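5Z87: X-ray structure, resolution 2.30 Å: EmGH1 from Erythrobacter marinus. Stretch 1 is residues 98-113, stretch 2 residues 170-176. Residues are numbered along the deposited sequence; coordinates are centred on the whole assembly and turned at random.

Stretch 1 (98-113) EAGPEDNARAVMAMQQ
Stretch 2 (170-176) RSRGSQG

Stretch 1 enters as a loop, Glu98 to Gly100, and becomes a helix from Pro101 that runs through Gln113 and beyond. Gly100 (phi/psi -72/178) is its N-cap residue, and the first turn closes where Asn104 N donates to Gly100 O at 2.6 Å; Pro101, which has no amide hydrogen to offer, suits the opening position. Stretch 2 begins at the tail of a helix, Gly173 N reaching Arg170 O at 3.0 Å, then turns through Arg172 (-95/8) and Gly173 (100/-1) into an extended Gly176. The backbones come closest at Ala105 and Arg172, whose CA atoms lie 4.2 Å apart. The small Ala105 permits this approach: its CA is 3.7 Å from Arg172 O and its CB 3.6 Å from Ser171 O.

Arg172 dominates the 376 Å² interface. Its CB points sideways, but an m, t, p chain (chi1 to chi3 -65°, 168°, 71°) brings the guanidinium to the start of the helix. Asn104, a t rotamer pointing toward stretch 2, accepts through OD1 from Arg172 NE at 2.8 Å and, weakly, from Arg172 NH2 at 3.1 Å. Ala99 O also lies near the guanidinium plane, 3.0 Å from Arg172 NH2, but the angle is poor for a hydrogen bond. Pro101 covers one face, with its CG 3.4 Å from Arg172 NH1.

One turn after Asn104, buried Val108 (chi1 t) packs its CG2 3.7 Å from Arg172 O and its CG1 3.8 Å from Gly173 O. Glycine fits position 173 doubly: a CB would clash with Val108 CG1, and the positive phi would jam it against the preceding carbonyl. Farther along, Gln112 (m, m) binds a water through NE2 at 2.8 Å; the water donates to Gly173 O at 2.9 Å, bridging the stretches. Gln175 NE2 lies 3.4 Å from Gln112 NE2, two donors that do not pair.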

# COMPACT_ATOMS: atom_id res chain seq x y z
N GLU A 98 36.42 -9.29 -14.02
CA GLU A 98 36.16 -9.65 -15.40
C GLU A 98 36.84 -10.95 -15.80
O GLU A 98 37.02 -11.21 -17.00
CB GLU A 98 36.58 -8.50 -16.34
CG GLU A 98 35.85 -7.19 -16.08
CD GLU A 98 34.57 -7.04 -16.93
OE1 GLU A 98 33.61 -6.39 -16.46
OE2 GLU A 98 34.53 -7.60 -18.05
N ALA A 99 37.19 -11.79 -14.84
CA ALA A 99 38.01 -12.96 -15.10
C ALA A 99 37.15 -14.20 -15.34
O ALA A 99 36.11 -14.39 -14.71
CB ALA A 99 38.97 -13.22 -13.94
N GLY A 100 37.63 -15.06 -16.26
CA GLY A 100 37.04 -16.36 -16.46
C GLY A 100 37.35 -17.31 -15.31
O GLY A 100 38.09 -16.96 -14.37
N PRO A 101 36.81 -18.52 -15.39
CA PRO A 101 36.91 -19.46 -14.25
C PRO A 101 38.34 -19.74 -13.77
O PRO A 101 38.60 -19.62 -12.57
CB PRO A 101 36.24 -20.73 -14.79
CG PRO A 101 35.38 -20.26 -15.91
CD PRO A 101 36.04 -19.08 -16.52
N GLU A 102 39.26 -20.12 -14.66
CA GLU A 102 40.61 -20.45 -14.19
C GLU A 102 41.32 -19.22 -13.66
O GLU A 102 41.96 -19.28 -12.60
CB GLU A 102 41.45 -21.10 -15.29
CG GLU A 102 40.89 -22.39 -15.84
CD GLU A 102 40.02 -22.16 -17.07
OE1 GLU A 102 39.26 -21.15 -17.10
OE2 GLU A 102 40.11 -22.98 -18.01
N ASP A 103 41.24 -18.10 -14.38
CA ASP A 103 41.85 -16.86 -13.90
C ASP A 103 41.19 -16.37 -12.62
O ASP A 103 41.86 -15.81 -11.74
CB ASP A 103 41.77 -15.78 -14.98
CG ASP A 103 42.47 -16.19 -16.26
OD1 ASP A 103 43.37 -17.05 -16.20
OD2 ASP A 103 42.11 -15.65 -17.33
N ASN A 104 39.88 -16.57 -12.50
CA ASN A 104 39.17 -16.24 -11.27
C ASN A 104 39.79 -16.99 -10.10
O ASN A 104 40.24 -16.39 -9.12
CB ASN A 104 37.68 -16.60 -11.45
CG ASN A 104 36.75 -16.05 -10.37
OD1 ASN A 104 35.53 -16.07 -10.57
ND2 ASN A 104 37.29 -15.62 -9.23
N ALA A 105 39.86 -18.32 -10.22
CA ALA A 105 40.41 -19.15 -9.16
C ALA A 105 41.84 -18.74 -8.81
O ALA A 105 42.21 -18.71 -7.63
CB ALA A 105 40.37 -20.61 -9.59
N ARG A 106 42.66 -18.43 -9.81
CA ARG A 106 44.05 -18.07 -9.52
C ARG A 106 44.13 -16.71 -8.85
O ARG A 106 44.94 -16.51 -7.95
CB ARG A 106 44.89 -18.11 -10.80
CG ARG A 106 45.24 -19.53 -11.25
CD ARG A 106 46.20 -19.55 -12.45
NE ARG A 106 45.56 -19.11 -13.69
CZ ARG A 106 45.00 -19.93 -14.58
NH1 ARG A 106 45.01 -21.24 -14.38
NH2 ARG A 106 44.43 -19.43 -15.67
N ALA A 107 43.28 -15.76 -9.27
CA ALA A 107 43.35 -14.43 -8.69
C ALA A 107 42.91 -14.45 -7.22
O ALA A 107 43.43 -13.67 -6.41
CB ALA A 107 42.52 -13.44 -9.51
N VAL A 108 41.99 -15.35 -6.86
CA VAL A 108 41.59 -15.45 -5.46
C VAL A 108 42.69 -16.11 -4.64
O VAL A 108 42.95 -15.72 -3.49
CB VAL A 108 40.26 -16.22 -5.35
CG1 VAL A 108 39.91 -16.48 -3.90
CG2 VAL A 108 39.13 -15.45 -6.03
N MET A 109 43.34 -17.14 -5.20
CA MET A 109 44.46 -17.77 -4.50
C MET A 109 45.53 -16.75 -4.15
O MET A 109 45.91 -16.62 -2.98
CB MET A 109 45.03 -18.89 -5.36
CG MET A 109 44.17 -20.13 -5.31
SD MET A 109 44.41 -21.09 -6.79
CE MET A 109 45.95 -21.94 -6.42
N ALA A 110 45.96 -15.97 -5.13
CA ALA A 110 46.95 -14.92 -4.88
C ALA A 110 46.48 -13.97 -3.79
O ALA A 110 47.26 -13.61 -2.90
CB ALA A 110 47.25 -14.16 -6.17
N MET A 111 45.21 -13.55 -3.83
CA MET A 111 44.71 -12.61 -2.83
C MET A 111 44.62 -13.25 -1.46
O MET A 111 44.97 -12.63 -0.45
CB MET A 111 43.33 -12.06 -3.24
CG MET A 111 42.73 -11.04 -2.26
SD MET A 111 40.89 -11.06 -2.19
CE MET A 111 40.66 -12.52 -1.18
N GLN A 112 44.16 -14.50 -1.40
CA GLN A 112 44.06 -15.19 -0.12
C GLN A 112 45.43 -15.34 0.53
O GLN A 112 45.55 -15.23 1.76
CB GLN A 112 43.39 -16.54 -0.31
CG GLN A 112 41.91 -16.44 -0.57
CD GLN A 112 41.11 -16.19 0.70
OE1 GLN A 112 41.44 -15.32 1.50
NE2 GLN A 112 40.07 -16.98 0.89
N GLN A 113 46.47 -15.59 -0.27
CA GLN A 113 47.83 -15.70 0.26
C GLN A 113 48.26 -14.39 0.90
O GLN A 113 48.91 -14.39 1.95
CB GLN A 113 48.78 -16.13 -0.87
CG GLN A 113 50.17 -16.61 -0.45
CD GLN A 113 51.01 -17.10 -1.65
OE1 GLN A 113 50.65 -18.07 -2.33
NE2 GLN A 113 52.13 -16.42 -1.92
N ARG A 170 32.54 -22.41 -5.64
CA ARG A 170 33.60 -22.85 -4.74
C ARG A 170 34.88 -23.16 -5.51
O ARG A 170 35.98 -22.81 -5.07
CB ARG A 170 33.11 -24.06 -3.93
CG ARG A 170 33.99 -24.43 -2.74
CD ARG A 170 34.09 -23.28 -1.74
NE ARG A 170 35.18 -23.45 -0.78
CZ ARG A 170 35.01 -23.92 0.45
NH1 ARG A 170 36.05 -24.05 1.27
NH2 ARG A 170 33.80 -24.27 0.87
N SER A 171 34.76 -23.79 -6.68
CA SER A 171 35.94 -24.06 -7.50
C SER A 171 36.64 -22.78 -7.93
O SER A 171 37.84 -22.80 -8.21
CB SER A 171 35.55 -24.89 -8.73
OG SER A 171 34.85 -24.09 -9.66
N ARG A 172 35.92 -21.66 -8.00
CA ARG A 172 36.51 -20.38 -8.37
C ARG A 172 36.93 -19.55 -7.15
O ARG A 172 37.30 -18.38 -7.30
CB ARG A 172 35.55 -19.58 -9.25
CG ARG A 172 35.28 -20.24 -10.62
CD ARG A 172 34.11 -19.60 -11.38
NE ARG A 172 34.45 -18.27 -11.86
CZ ARG A 172 34.06 -17.77 -13.03
NH1 ARG A 172 33.28 -18.49 -13.84
NH2 ARG A 172 34.44 -16.55 -13.39
N GLY A 173 36.87 -20.12 -5.95
CA GLY A 173 37.38 -19.45 -4.78
C GLY A 173 36.36 -18.76 -3.92
O GLY A 173 36.72 -18.18 -2.89
N SER A 174 35.08 -18.81 -4.28
CA SER A 174 34.04 -18.21 -3.46
C SER A 174 33.46 -19.25 -2.52
O SER A 174 33.02 -20.31 -2.97
CB SER A 174 32.94 -17.62 -4.35
OG SER A 174 31.83 -17.19 -3.58
N GLN A 175 33.44 -18.96 -1.22
CA GLN A 175 32.84 -19.88 -0.27
C GLN A 175 31.62 -19.28 0.43
O GLN A 175 31.13 -19.84 1.42
CB GLN A 175 33.86 -20.33 0.78
CG GLN A 175 35.31 -20.24 0.31
CD GLN A 175 35.88 -18.85 0.60
OE1 GLN A 175 35.14 -17.87 0.63
NE2 GLN A 175 37.19 -18.78 0.84
N GLY A 176 31.12 -18.15 -0.04
CA GLY A 176 29.87 -17.61 0.47
C GLY A 176 29.21 -16.74 -0.57
O GLY A 176 29.87 -16.14 -1.42
O HOH W 1 39.01 -18.70 -1.12